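Local coordinates for protein gp18 (Listeria monocytogenes EGD-e, PDB 3GS9) that is of unproven function but belongs to the prophage endopeptidase tail family and probably serves as a structural component of the phage tail, at residues S4-A9 against V62-Q67; Y229-V234 against L264-A269; D98-D103 against G146-L151. All coordinates share one frame; numbering follows the deposited sequence. Where two conformers were deposited one is given.

Contact 1: residues S4-A9 against V62-Q67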
ATOM      1  N   SER A   4      -5.787   2.212 -42.399  1.00 39.60           N
ATOM      2  CA  SER A   4      -4.948   2.844 -41.340  1.00 38.99           C
ATOM      3  C   SER A   4      -5.436   4.249 -40.902  1.00 36.69           C
ATOM      4  O   SER A   4      -4.784   4.877 -40.062  1.00 38.08           O
ATOM      5  CB  SER A   4      -3.480   2.913 -41.790  1.00 39.03           C
ATOM      6  OG  SER A   4      -3.296   3.830 -42.868  1.00 38.99           O
ATOM      7  N   ASP A   5      -6.537   4.751 -41.479  1.00 32.77           N
ATOM      8  CA  ASP A   5      -7.125   6.017 -41.025  1.00 29.40           C
ATOM      9  C   ASP A   5      -7.671   5.783 -39.640  1.00 26.76           C
ATOM     10  O   ASP A   5      -8.344   4.775 -39.425  1.00 28.93           O
ATOM     11  CB  ASP A   5      -8.305   6.490 -41.903  1.00 29.29           C
ATOM     12  CG  ASP A   5      -7.873   7.273 -43.133  1.00 32.95           C
ATOM     13  OD1 ASP A   5      -6.671   7.589 -43.249  1.00 26.87           O
ATOM     14  OD2 ASP A   5      -8.752   7.583 -43.991  1.00 25.56           O
ATOM     15  N   ILE A   6      -7.348   6.696 -38.719  1.00 20.73           N
ATOM     16  CA  ILE A   6      -7.939   6.813 -37.390  0.50 22.12           C
ATOM     17  C   ILE A   6      -9.182   7.705 -37.498  1.00 19.33           C
ATOM     18  O   ILE A   6      -9.084   8.777 -38.085  1.00 18.00           O
ATOM     19  CB  ILE A   6      -6.972   7.570 -36.420  0.50 20.43           C
ATOM     20  CG1 ILE A   6      -5.555   6.974 -36.413  0.50 27.66           C
ATOM     21  CG2 ILE A   6      -7.536   7.625 -35.005  0.50 24.81           C
ATOM     22  CD1 ILE A   6      -5.516   5.524 -36.044  0.50 29.56           C
ATOM     23  N   ILE A   7     -10.302   7.304 -36.911  1.00 17.33           N
ATOM     24  CA  ILE A   7     -11.506   8.142 -36.894  1.00 15.47           C
ATOM     25  C   ILE A   7     -11.776   8.573 -35.453  1.00 16.37           C
ATOM     26  O   ILE A   7     -11.608   7.779 -34.540  1.00 15.44           O
ATOM     27  CB  ILE A   7     -12.753   7.389 -37.412  1.00 13.67           C
ATOM     28  CG1 ILE A   7     -12.553   6.777 -38.830  1.00 16.46           C
ATOM     29  CG2 ILE A   7     -13.965   8.327 -37.397  1.00 17.96           C
ATOM     30  CD1 ILE A   7     -11.969   7.705 -39.853  1.00 24.80           C
ATOM     31  N   VAL A   8     -12.166   9.826 -35.273  1.00 16.15           N
ATOM     32  CA  VAL A   8     -12.524  10.403 -33.972  0.50 17.87           C
ATOM     33  C   VAL A   8     -13.955  10.920 -34.028  1.00 16.19           C
ATOM     34  O   VAL A   8     -14.329  11.592 -35.006  1.00 15.17           O
ATOM     35  CB  VAL A   8     -11.584  11.597 -33.631  0.50 19.88           C
ATOM     36  CG1 VAL A   8     -12.121  12.433 -32.446  0.50 16.55           C
ATOM     37  CG2 VAL A   8     -10.174  11.113 -33.353  0.50 19.14           C
ATOM     38  N   ALA A   9     -14.747  10.625 -33.003  1.00 14.59           N
ATOM     39  CA  ALA A   9     -16.097  11.171 -32.868  1.00 14.47           C
ATOM     40  C   ALA A   9     -16.245  11.750 -31.476  1.00 15.65           C
ATOM     41  O   ALA A   9     -15.742  11.166 -30.524  1.00 15.39           O
ATOM     42  CB  ALA A   9     -17.135  10.076 -33.068  1.00 15.91           C
ATOM     43  N   VAL A  62     -12.178   7.122 -30.250  1.00 15.65           N
ATOM     44  CA  VAL A  62     -11.082   7.057 -31.212  1.00 15.27           C
ATOM     45  C   VAL A  62     -11.053   5.647 -31.763  1.00 15.79           C
ATOM     46  O   VAL A  62     -10.944   4.659 -31.022  1.00 14.46           O
ATOM     47  CB  VAL A  62      -9.706   7.492 -30.617  1.00 16.57           C
ATOM     48  CG1 VAL A  62      -8.642   7.486 -31.710  1.00 12.47           C
ATOM     49  CG2 VAL A  62      -9.821   8.892 -29.993  1.00 17.35           C
ATOM     50  N   TYR A  63     -11.257   5.550 -33.073  1.00 14.46           N
ATOM     51  CA  TYR A  63     -11.356   4.249 -33.741  1.00 15.68           C
ATOM     52  C   TYR A  63     -10.052   3.890 -34.436  1.00 17.04           C
ATOM     53  O   TYR A  63      -9.566   4.607 -35.300  1.00 16.91           O
ATOM     54  CB  TYR A  63     -12.560   4.233 -34.698  1.00 15.64           C
ATOM     55  CG  TYR A  63     -13.882   4.461 -34.010  1.00 14.46           C
ATOM     56  CD1 TYR A  63     -14.370   5.735 -33.783  1.00 15.66           C
ATOM     57  CD2 TYR A  63     -14.648   3.392 -33.579  1.00 13.49           C
ATOM     58  CE1 TYR A  63     -15.559   5.933 -33.151  1.00 14.32           C
ATOM     59  CE2 TYR A  63     -15.822   3.595 -32.929  1.00 14.84           C
ATOM     60  CZ  TYR A  63     -16.274   4.842 -32.728  1.00 16.93           C
ATOM     61  OH  TYR A  63     -17.477   5.002 -32.110  1.00 20.47           O
ATOM     62  N   PHE A  64      -9.470   2.775 -34.010  1.00 17.56           N
ATOM     63  CA  PHE A  64      -8.164   2.352 -34.485  1.00 18.02           C
ATOM     64  C   PHE A  64      -8.193   0.837 -34.707  1.00 18.00           C
ATOM     65  O   PHE A  64      -8.518   0.085 -33.800  1.00 14.60           O
ATOM     66  CB  PHE A  64      -7.055   2.765 -33.508  1.00 18.24           C
ATOM     67  CG  PHE A  64      -5.724   2.131 -33.821  1.00 16.70           C
ATOM     68  CD1 PHE A  64      -5.023   2.472 -34.956  1.00 18.22           C
ATOM     69  CD2 PHE A  64      -5.191   1.180 -32.973  1.00 18.99           C
ATOM     70  CE1 PHE A  64      -3.814   1.851 -35.273  1.00 19.65           C
ATOM     71  CE2 PHE A  64      -3.987   0.566 -33.287  1.00 18.59           C
ATOM     72  CZ  PHE A  64      -3.295   0.920 -34.418  1.00 16.90           C
ATOM     73  N   ARG A  65      -7.896   0.433 -35.932  1.00 17.98           N
ATOM     74  CA  ARG A  65      -7.873  -0.978 -36.373  1.00 21.80           C
ATOM     75  C   ARG A  65      -9.095  -1.804 -35.902  1.00 20.46           C
ATOM     76  O   ARG A  65      -8.979  -2.943 -35.445  1.00 23.83           O
ATOM     77  CB  ARG A  65      -6.557  -1.657 -36.001  1.00 21.41           C
ATOM     78  CG  ARG A  65      -5.392  -1.149 -36.793  1.00 26.49           C
ATOM     79  CD  ARG A  65      -4.104  -1.776 -36.330  1.00 37.91           C
ATOM     80  NE  ARG A  65      -2.986  -1.356 -37.169  1.00 40.73           N
ATOM     81  CZ  ARG A  65      -1.698  -1.534 -36.879  1.00 47.95           C
ATOM     82  NH1 ARG A  65      -1.323  -2.126 -35.741  1.00 49.83           N
ATOM     83  NH2 ARG A  65      -0.776  -1.103 -37.735  1.00 47.09           N
ATOM     84  N   GLY A  66     -10.254  -1.203 -36.019  1.00 19.53           N
ATOM     85  CA  GLY A  66     -11.480  -1.938 -35.780  1.00 21.80           C
ATOM     86  C   GLY A  66     -11.916  -1.956 -34.331  1.00 21.34           C
ATOM     87  O   GLY A  66     -12.950  -2.565 -34.017  1.00 22.51           O
ATOM     88  N   GLN A  67     -11.170  -1.277 -33.451  1.00 19.57           N
ATOM     89  CA  GLN A  67     -11.531  -1.201 -32.043  1.00 17.60           C
ATOM     90  C   GLN A  67     -11.751   0.227 -31.609  1.00 16.40           C
ATOM     91  O   GLN A  67     -11.142   1.132 -32.157  1.00 18.35           O
ATOM     92  CB  GLN A  67     -10.440  -1.826 -31.185  1.00 17.75           C
ATOM     93  CG  GLN A  67     -10.203  -3.299 -31.535  1.00 14.34           C
ATOM     94  CD  GLN A  67     -11.376  -4.168 -31.147  1.00 19.41           C
ATOM     95  OE1 GLN A  67     -11.890  -4.089 -30.023  1.00 17.82           O
ATOM     96  NE2 GLN A  67     -11.832  -4.984 -32.080  1.00 20.67           N
TER
HETATM   97  O   HOH W   1      -7.187   2.375 -38.109  1.00 22.41           O
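I7 and Y63 face each other as an antiparallel hydrogen-bonded pair, and V8 with V62 makes the non-hydrogen-bonded pair beside it. I7 N donates to Y63 O at 3.2 Å, and Y63 N returns an almost straight bond (176°) to I7 O at 2.7 Å. Both carbonyl oxygens also receive a CA-H: I6 CA lies 3.4 Å from Y63 O, and V62 CA approaches I7 O in the same manner. Where the backbones part, a water bridges them, donating to D5 O and accepting from R65 N.

The apolar contacts fall on both faces of the sheet. On the face carrying V8 and V62, these two side chains lie side by side and point the same way, V8 CG2 4.0 Å from V62 CG2. The other V62 branch, CG1, is anti to the backbone N (chi1 -176°) and meets I6 CG2. Farther along, I6 CD1 comes to the edge of the F64 ring at CD1. Both I6 and V8 were modelled in two conformers, which leaves the closeness of their side-chain contacts doubtful. R65 CG covers part of one F64 face. On the face carrying I7 and Y63, the CB atoms of this pair stand 4.2 Å apart. The Y63 ring turns its edge to I7 O and, through Y63 CE1, to A9 CB 4.4 Å away.

Strand 7-9 is flanked on its other side by strand 16-18, while a type I' turn from F64 to Q67 leads into strand 67-74. V62 packs on I39 and V71, and F64 meets the F27 ring.

The strand is therefore joined to the sheet of the N-terminal domain by mutual backbone bonds, with branched aliphatic and aromatic groups closing its buried side and a water linking D5 O and R65 N beyond the paired residues.

Contact 2: residues Y229-V234 against L264-A269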
ATOM      1  N   TYR A 229      -2.400 -31.018  -5.235  1.00 19.57           N
ATOM      2  CA  TYR A 229      -1.847 -31.085  -6.569  1.00 19.79           C
ATOM      3  C   TYR A 229      -0.328 -31.034  -6.436  1.00 20.75           C
ATOM      4  O   TYR A 229       0.189 -30.116  -5.790  1.00 18.65           O
ATOM      5  CB  TYR A 229      -2.355 -29.939  -7.454  1.00 19.26           C
ATOM      6  CG  TYR A 229      -1.615 -29.933  -8.761  1.00 21.70           C
ATOM      7  CD1 TYR A 229      -1.733 -30.996  -9.648  1.00 26.62           C
ATOM      8  CD2 TYR A 229      -0.717 -28.916  -9.073  1.00 20.47           C
ATOM      9  CE1 TYR A 229      -1.014 -31.019 -10.831  1.00 25.75           C
ATOM     10  CE2 TYR A 229       0.001 -28.925 -10.253  1.00 20.12           C
ATOM     11  CZ  TYR A 229      -0.153 -29.977 -11.132  1.00 20.40           C
ATOM     12  OH  TYR A 229       0.566 -30.020 -12.320  1.00 23.36           O
ATOM     13  N   THR A 230       0.351 -32.025  -7.026  1.00 21.77           N
ATOM     14  CA  THR A 230       1.819 -32.162  -6.973  1.00 19.71           C
ATOM     15  C   THR A 230       2.411 -31.990  -8.351  1.00 20.64           C
ATOM     16  O   THR A 230       2.019 -32.682  -9.278  1.00 20.97           O
ATOM     17  CB  THR A 230       2.243 -33.546  -6.449  1.00 20.93           C
ATOM     18  OG1 THR A 230       1.653 -33.779  -5.178  1.00 21.56           O
ATOM     19  CG2 THR A 230       3.727 -33.675  -6.324  1.00 21.57           C
ATOM     20  N   SER A 231       3.345 -31.054  -8.500  1.00 17.10           N
ATOM     21  CA  SER A 231       4.031 -30.881  -9.766  1.00 17.61           C
ATOM     22  C   SER A 231       4.932 -32.068 -10.090  1.00 18.36           C
ATOM     23  O   SER A 231       5.563 -32.617  -9.191  1.00 17.19           O
ATOM     24  CB  SER A 231       4.936 -29.660  -9.692  1.00 16.74           C
ATOM     25  OG  SER A 231       5.721 -29.558 -10.844  1.00 18.75           O
ATOM     26  N   PRO A 232       5.083 -32.391 -11.387  1.00 21.39           N
ATOM     27  CA  PRO A 232       6.188 -33.304 -11.744  1.00 23.59           C
ATOM     28  C   PRO A 232       7.586 -32.801 -11.364  1.00 23.07           C
ATOM     29  O   PRO A 232       8.490 -33.612 -11.232  1.00 24.24           O
ATOM     30  CB  PRO A 232       6.088 -33.436 -13.269  1.00 24.32           C
ATOM     31  CG  PRO A 232       4.756 -32.932 -13.642  1.00 26.63           C
ATOM     32  CD  PRO A 232       4.285 -31.989 -12.561  1.00 24.40           C
ATOM     33  N   GLU A 233       7.748 -31.491 -11.179  1.00 20.33           N
ATOM     34  CA  GLU A 233       9.037 -30.914 -10.763  1.00 19.90           C
ATOM     35  C   GLU A 233       9.385 -31.166  -9.299  1.00 16.59           C
ATOM     36  O   GLU A 233      10.457 -30.765  -8.845  1.00 18.25           O
ATOM     37  CB  GLU A 233       9.062 -29.415 -11.047  1.00 19.56           C
ATOM     38  CG  GLU A 233       8.922 -29.059 -12.536  1.00 21.84           C
ATOM     39  CD  GLU A 233      10.099 -29.570 -13.347  1.00 26.32           C
ATOM     40  OE1 GLU A 233      11.116 -28.855 -13.453  1.00 23.62           O
ATOM     41  OE2 GLU A 233       9.994 -30.692 -13.885  1.00 29.65           O
ATOM     42  N   VAL A 234       8.502 -31.843  -8.559  1.00 16.91           N
ATOM     43  CA  VAL A 234       8.807 -32.237  -7.193  1.00 18.36           C
ATOM     44  C   VAL A 234      10.050 -33.111  -7.184  1.00 17.89           C
ATOM     45  O   VAL A 234      10.812 -33.067  -6.227  1.00 21.15           O
ATOM     46  CB  VAL A 234       7.622 -32.968  -6.512  1.00 17.49           C
ATOM     47  CG1 VAL A 234       7.423 -34.344  -7.135  1.00 18.72           C
ATOM     48  CG2 VAL A 234       7.856 -33.097  -5.020  1.00 22.05           C
ATOM     49  N   LEU A 264      -0.151 -23.127  -9.175  1.00 16.77           N
ATOM     50  CA  LEU A 264       1.175 -23.578  -8.695  1.00 17.09           C
ATOM     51  C   LEU A 264       2.352 -23.076  -9.556  1.00 16.63           C
ATOM     52  O   LEU A 264       2.465 -23.365 -10.758  1.00 15.31           O
ATOM     53  CB  LEU A 264       1.237 -25.094  -8.578  1.00 18.84           C
ATOM     54  CG  LEU A 264       2.468 -25.709  -7.937  1.00 16.06           C
ATOM     55  CD1 LEU A 264       2.616 -25.256  -6.499  1.00 14.87           C
ATOM     56  CD2 LEU A 264       2.394 -27.234  -8.057  1.00 15.43           C
ATOM     57  N   GLN A 265       3.263 -22.389  -8.895  1.00 14.92           N
ATOM     58  CA  GLN A 265       4.429 -21.821  -9.568  1.00 14.69           C
ATOM     59  C   GLN A 265       5.545 -22.859  -9.498  1.00 15.96           C
ATOM     60  O   GLN A 265       6.446 -22.722  -8.675  1.00 15.70           O
ATOM     61  CB  GLN A 265       4.886 -20.523  -8.891  1.00 15.52           C
ATOM     62  CG  GLN A 265       6.019 -19.799  -9.641  1.00 17.20           C
ATOM     63  CD  GLN A 265       5.486 -19.206 -10.922  1.00 21.62           C
ATOM     64  OE1 GLN A 265       4.477 -18.525 -10.897  1.00 23.17           O
ATOM     65  NE2 GLN A 265       6.107 -19.525 -12.047  1.00 16.60           N
ATOM     66  N   ASP A 266       5.466 -23.886 -10.344  1.00 16.86           N
ATOM     67  CA  ASP A 266       6.402 -25.012 -10.305  1.00 15.44           C
ATOM     68  C   ASP A 266       7.608 -24.863 -11.243  1.00 17.47           C
ATOM     69  O   ASP A 266       8.429 -25.788 -11.360  1.00 16.57           O
ATOM     70  CB  ASP A 266       5.676 -26.354 -10.531  1.00 17.66           C
ATOM     71  CG  ASP A 266       4.971 -26.469 -11.903  1.00 16.41           C
ATOM     72  OD1 ASP A 266       4.699 -25.453 -12.583  1.00 18.33           O
ATOM     73  OD2 ASP A 266       4.653 -27.622 -12.279  1.00 18.13           O
ATOM     74  N   TYR A 267       7.747 -23.681 -11.849  1.00 18.24           N
ATOM     75  CA  TYR A 267       8.973 -23.325 -12.596  1.00 15.75           C
ATOM     76  C   TYR A 267       9.439 -21.962 -12.121  1.00 18.43           C
ATOM     77  O   TYR A 267       8.611 -21.164 -11.644  1.00 17.19           O
ATOM     78  CB  TYR A 267       8.723 -23.280 -14.097  1.00 17.32           C
ATOM     79  CG  TYR A 267       8.504 -24.657 -14.682  1.00 19.14           C
ATOM     80  CD1 TYR A 267       9.592 -25.419 -15.091  1.00 18.11           C
ATOM     81  CD2 TYR A 267       7.234 -25.204 -14.800  1.00 20.09           C
ATOM     82  CE1 TYR A 267       9.414 -26.695 -15.604  1.00 23.28           C
ATOM     83  CE2 TYR A 267       7.052 -26.480 -15.306  1.00 23.86           C
ATOM     84  CZ  TYR A 267       8.146 -27.214 -15.705  1.00 26.23           C
ATOM     85  OH  TYR A 267       7.992 -28.469 -16.239  1.00 25.62           O
ATOM     86  N   PRO A 268      10.733 -21.657 -12.306  1.00 17.52           N
ATOM     87  CA  PRO A 268      11.245 -20.340 -11.885  1.00 14.40           C
ATOM     88  C   PRO A 268      10.395 -19.222 -12.461  1.00 17.01           C
ATOM     89  O   PRO A 268       9.973 -19.313 -13.614  1.00 16.02           O
ATOM     90  CB  PRO A 268      12.646 -20.312 -12.483  1.00 16.92           C
ATOM     91  CG  PRO A 268      13.055 -21.805 -12.440  1.00 16.45           C
ATOM     92  CD  PRO A 268      11.812 -22.494 -12.880  1.00 15.03           C
ATOM     93  N   ALA A 269      10.076 -18.222 -11.644  1.00 16.48           N
ATOM     94  CA  ALA A 269       9.273 -17.102 -12.112  1.00 16.10           C
ATOM     95  C   ALA A 269      10.129 -16.340 -13.127  1.00 14.45           C
ATOM     96  O   ALA A 269      11.166 -15.793 -12.785  1.00 16.70           O
ATOM     97  CB  ALA A 269       8.847 -16.222 -10.923  1.00 18.52           C
TER
HETATM   98  O   HOH W   2       2.069 -27.953 -12.793  1.00 22.23           O
HETATM   99  O   HOH W   3      10.933 -26.379 -12.275  1.00 17.57           O
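S231 and D266 have the nearest CA atoms, 6.4 Å apart, of two loops whose end-to-end directions differ by only 6°. Their side chains meet in a short hydrogen bond, S231 OG donating to D266 OD2 at 2.6 Å on the anti lone pair of the acceptor. The serine oxygen works twice: S231 OG also accepts from E233 N at 2.8 Å, an ST turn that starts the 3-10 segment. D266 CG sits between its own backbone N and carbonyl carbon (chi1 61°), a crowded position. D266 OD2 receives a second donor, a water 2.7 Å away that also bonds Y229 OH.

Beside this polar link, L264 CD2 reaches the Y229 ring obliquely, 3.7 Å from Y229 CE2, and touches S231 CB. On the other flank E233 lays CG over one face of the Y267 ring, a CH-pi contact with E233 CG 4.1 Å from the centroid. Its carboxylate plane is tilted 19° from the ring plane, with E233 OE1 near Y267 CE1. A second water donates to both E233 OE1 and D266 O. The Y267 ring also meets Y299 on strand 297-305.

The D266 carboxylate thus has OD2 held by a hydroxyl and a water, which would be expected to stabilise its negative charge near E233, and the loop after helix 256-259 is joined to the loop at 229-234 by mixed polar and aromatic contacts.

Contact 3: residues D98-D103 against G146-L151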
ATOM      1  N   ASP A  98     -18.863   1.596 -15.570  1.00 14.38           N
ATOM      2  CA  ASP A  98     -19.954   2.564 -15.353  1.00 12.71           C
ATOM      3  C   ASP A  98     -21.280   1.885 -14.962  1.00 15.77           C
ATOM      4  O   ASP A  98     -22.226   2.544 -14.574  1.00 16.54           O
ATOM      5  CB  ASP A  98     -20.157   3.463 -16.600  1.00 14.66           C
ATOM      6  CG  ASP A  98     -19.063   4.529 -16.773  1.00 16.82           C
ATOM      7  OD1 ASP A  98     -18.373   4.872 -15.787  1.00 21.86           O
ATOM      8  OD2 ASP A  98     -18.945   5.061 -17.906  1.00 20.36           O
ATOM      9  N   GLY A  99     -21.316   0.562 -15.073  1.00 15.89           N
ATOM     10  CA  GLY A  99     -22.514  -0.240 -14.762  1.00 16.27           C
ATOM     11  C   GLY A  99     -22.383  -0.930 -13.433  1.00 19.40           C
ATOM     12  O   GLY A  99     -21.292  -1.345 -13.046  1.00 17.32           O
ATOM     13  N   ARG A 100     -23.494  -1.018 -12.707  1.00 21.07           N
ATOM     14  CA  ARG A 100     -23.506  -1.685 -11.407  1.00 18.73           C
ATOM     15  C   ARG A 100     -24.624  -2.721 -11.425  1.00 18.62           C
ATOM     16  O   ARG A 100     -25.730  -2.461 -11.943  1.00 19.89           O
ATOM     17  CB  ARG A 100     -23.780  -0.708 -10.244  1.00 21.08           C
ATOM     18  CG  ARG A 100     -22.693   0.345  -9.936  1.00 25.48           C
ATOM     19  CD  ARG A 100     -21.819   0.079  -8.681  1.00 23.31           C
ATOM     20  NE  ARG A 100     -22.487  -0.711  -7.672  1.00 26.56           N
ATOM     21  CZ  ARG A 100     -21.866  -1.294  -6.657  1.00 22.20           C
ATOM     22  NH1 ARG A 100     -20.541  -1.149  -6.493  1.00 25.65           N
ATOM     23  NH2 ARG A 100     -22.566  -2.035  -5.807  1.00 27.84           N
ATOM     24  N   GLN A 101     -24.340  -3.880 -10.850  1.00 18.42           N
ATOM     25  CA  GLN A 101     -25.379  -4.869 -10.531  1.00 18.49           C
ATOM     26  C   GLN A 101     -25.412  -4.953  -9.012  1.00 18.27           C
ATOM     27  O   GLN A 101     -24.571  -5.591  -8.422  1.00 17.15           O
ATOM     28  CB  GLN A 101     -25.070  -6.238 -11.180  1.00 19.85           C
ATOM     29  CG  GLN A 101     -25.996  -7.369 -10.776  1.00 18.12           C
ATOM     30  CD  GLN A 101     -27.481  -7.030 -10.922  1.00 20.79           C
ATOM     31  OE1 GLN A 101     -28.029  -6.212 -10.167  1.00 20.63           O
ATOM     32  NE2 GLN A 101     -28.148  -7.673 -11.868  1.00 22.45           N
ATOM     33  N   ASP A 102     -26.369  -4.251  -8.381  1.00 20.97           N
ATOM     34  CA  ASP A 102     -26.492  -4.169  -6.932  0.50 20.49           C
ATOM     35  C   ASP A 102     -27.045  -5.479  -6.347  1.00 19.35           C
ATOM     36  O   ASP A 102     -26.837  -5.793  -5.166  1.00 21.39           O
ATOM     37  CB  ASP A 102     -27.433  -3.004  -6.557  0.50 23.32           C
ATOM     38  CG  ASP A 102     -26.944  -1.648  -7.085  0.50 27.73           C
ATOM     39  OD1 ASP A 102     -25.822  -1.238  -6.713  0.50 31.35           O
ATOM     40  OD2 ASP A 102     -27.691  -0.989  -7.858  0.50 27.90           O
ATOM     41  N   ASP A 103     -27.793  -6.193  -7.176  1.00 17.57           N
ATOM     42  CA  ASP A 103     -28.460  -7.456  -6.753  1.00 18.09           C
ATOM     43  C   ASP A 103     -27.426  -8.579  -6.695  1.00 17.96           C
ATOM     44  O   ASP A 103     -26.482  -8.597  -7.483  1.00 19.12           O
ATOM     45  CB  ASP A 103     -29.555  -7.824  -7.738  1.00 19.87           C
ATOM     46  CG  ASP A 103     -30.737  -6.843  -7.709  1.00 27.87           C
ATOM     47  OD1 ASP A 103     -30.930  -6.185  -6.669  1.00 24.70           O
ATOM     48  OD2 ASP A 103     -31.448  -6.741  -8.730  1.00 36.30           O
ATOM     49  N   GLY A 146     -22.499 -10.580  -6.971  1.00 16.71           N
ATOM     50  CA  GLY A 146     -23.133  -9.330  -7.358  1.00 18.12           C
ATOM     51  C   GLY A 146     -22.760  -8.203  -6.429  1.00 19.03           C
ATOM     52  O   GLY A 146     -21.734  -8.250  -5.740  1.00 18.82           O
ATOM     53  N   ASN A 147     -23.600  -7.174  -6.407  1.00 20.92           N
ATOM     54  CA  ASN A 147     -23.312  -5.991  -5.608  1.00 21.49           C
ATOM     55  C   ASN A 147     -21.966  -5.380  -5.958  1.00 18.36           C
ATOM     56  O   ASN A 147     -21.092  -5.167  -5.105  1.00 21.84           O
ATOM     57  CB  ASN A 147     -23.448  -6.314  -4.110  1.00 22.62           C
ATOM     58  CG  ASN A 147     -23.508  -5.071  -3.248  1.00 28.38           C
ATOM     59  OD1 ASN A 147     -23.569  -3.954  -3.757  1.00 28.65           O
ATOM     60  ND2 ASN A 147     -23.485  -5.262  -1.931  1.00 31.73           N
ATOM     61  N   ASN A 148     -21.763  -5.134  -7.245  1.00 16.81           N
ATOM     62  CA  ASN A 148     -20.533  -4.504  -7.666  1.00 15.79           C
ATOM     63  C   ASN A 148     -20.652  -3.977  -9.072  1.00 14.86           C
ATOM     64  O   ASN A 148     -21.656  -4.170  -9.749  1.00 15.36           O
ATOM     65  CB  ASN A 148     -19.301  -5.438  -7.527  1.00 20.56           C
ATOM     66  CG  ASN A 148     -18.104  -4.727  -6.888  1.00 20.06           C
ATOM     67  OD1 ASN A 148     -17.666  -3.650  -7.342  1.00 24.86           O
ATOM     68  ND2 ASN A 148     -17.574  -5.313  -5.824  1.00 19.86           N
ATOM     69  N   ASN A 149     -19.610  -3.275  -9.502  1.00 14.64           N
ATOM     70  CA  ASN A 149     -19.576  -2.784 -10.869  1.00 13.65           C
ATOM     71  C   ASN A 149     -19.267  -3.940 -11.821  1.00 15.70           C
ATOM     72  O   ASN A 149     -18.708  -4.956 -11.416  1.00 16.31           O
ATOM     73  CB  ASN A 149     -18.604  -1.623 -11.058  1.00 16.62           C
ATOM     74  CG  ASN A 149     -17.192  -2.051 -10.971  1.00 20.60           C
ATOM     75  OD1 ASN A 149     -16.663  -2.632 -11.920  1.00 17.76           O
ATOM     76  ND2 ASN A 149     -16.574  -1.848  -9.797  1.00 23.25           N
ATOM     77  N   TYR A 150     -19.597  -3.752 -13.088  1.00 15.18           N
ATOM     78  CA  TYR A 150     -19.518  -4.868 -14.041  1.00 17.93           C
ATOM     79  C   TYR A 150     -18.103  -5.392 -14.230  1.00 16.85           C
ATOM     80  O   TYR A 150     -17.902  -6.601 -14.424  1.00 14.78           O
ATOM     81  CB  TYR A 150     -20.102  -4.486 -15.404  1.00 17.73           C
ATOM     82  CG  TYR A 150     -21.595  -4.168 -15.446  1.00 19.90           C
ATOM     83  CD1 TYR A 150     -22.445  -4.423 -14.363  1.00 20.77           C
ATOM     84  CD2 TYR A 150     -22.149  -3.673 -16.613  1.00 15.73           C
ATOM     85  CE1 TYR A 150     -23.806  -4.136 -14.433  1.00 17.67           C
ATOM     86  CE2 TYR A 150     -23.517  -3.405 -16.712  1.00 17.13           C
ATOM     87  CZ  TYR A 150     -24.334  -3.629 -15.627  1.00 20.15           C
ATOM     88  OH  TYR A 150     -25.683  -3.329 -15.740  1.00 22.49           O
ATOM     89  N   LEU A 151     -17.111  -4.501 -14.232  1.00 16.05           N
ATOM     90  CA  LEU A 151     -15.738  -4.937 -14.449  1.00 15.21           C
ATOM     91  C   LEU A 151     -15.247  -5.807 -13.272  1.00 15.42           C
ATOM     92  O   LEU A 151     -14.631  -6.848 -13.471  1.00 17.06           O
ATOM     93  CB  LEU A 151     -14.833  -3.711 -14.621  1.00 15.92           C
ATOM     94  CG  LEU A 151     -13.375  -3.970 -14.971  1.00 20.86           C
ATOM     95  CD1 LEU A 151     -13.225  -4.793 -16.231  1.00 24.26           C
ATOM     96  CD2 LEU A 151     -12.666  -2.646 -15.153  1.00 20.88           C
TER
HETATM   97  O   HOH W   4     -25.859  -0.603 -14.522  1.00 16.84           O
HETATM   98  O   HOH W   5     -27.945  -3.433 -13.136  1.00 28.10           O
HETATM   99  O   HOH W   6     -19.916  -2.351  -4.024  1.00 38.58           O
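Y150 lays the face of its ring flat over G99, whose CA is 3.8 Å from the ring centroid and only 8° off the normal, a CH-pi contact made possible because G99 has no side chain in the way. The ring edge faces Q101 N, and Y150 CE1 comes 3.4 Å from R100 C. From the same residue Y150 N donates to G99 O at 2.9 Å, standing above the carbonyl plane. The phenol OH bonds D122 O, and a water links it to R100 N.

The R100 chain bends at chi2 and chi3, and one face of its guanidinium lies over N148 CA. N147 OD1 lies at the edge of the group, 3.0 Å from R100 NH2, the amide standing nearly perpendicular (83°) to the guanidinium. R100 also packs on P244 of a neighbouring subunit.

Two residues, N147 and N148, are set opposite the single Q101, a G1 beta bulge: Q101 N donates to N148 O at 2.9 Å, and N148 N to Q101 O at 3.1 Å. Q101 NE2 turns elsewhere, to H117 O.

The chain turns its corner at the bulge, and helix 150-161 begins after N149, whose OD1 caps T152 N within that helix. The helix start is held to segment 98-103 by the bond from Y150 N to G99 O and the Y150 ring packed on G99, next to an arginine that lays a guanidinium face over N148.

How the contacts relate
From the N terminus the contacts come in the order 1, 3, 2, each closing its loop before the next opens, so none nest or cross. Contact 1 closes 52 residues and joins the first strand to strand 61-64 within the N-terminal domain. Contact 3 closes 42 residues, bringing strand 100-106 against the strand-to-helix junction at 146-151. Contact 2 closes 29 residues and joins two loops ahead of strand 269-274. Contacts 2 and 3 both belong to the part that follows the N-terminal domain, yet their centres lie 36 Å apart. Contacts 1 and 2 lie on opposite sides of the chain's centre, their centres 44 Å apart, and the three contacts do not touch one another.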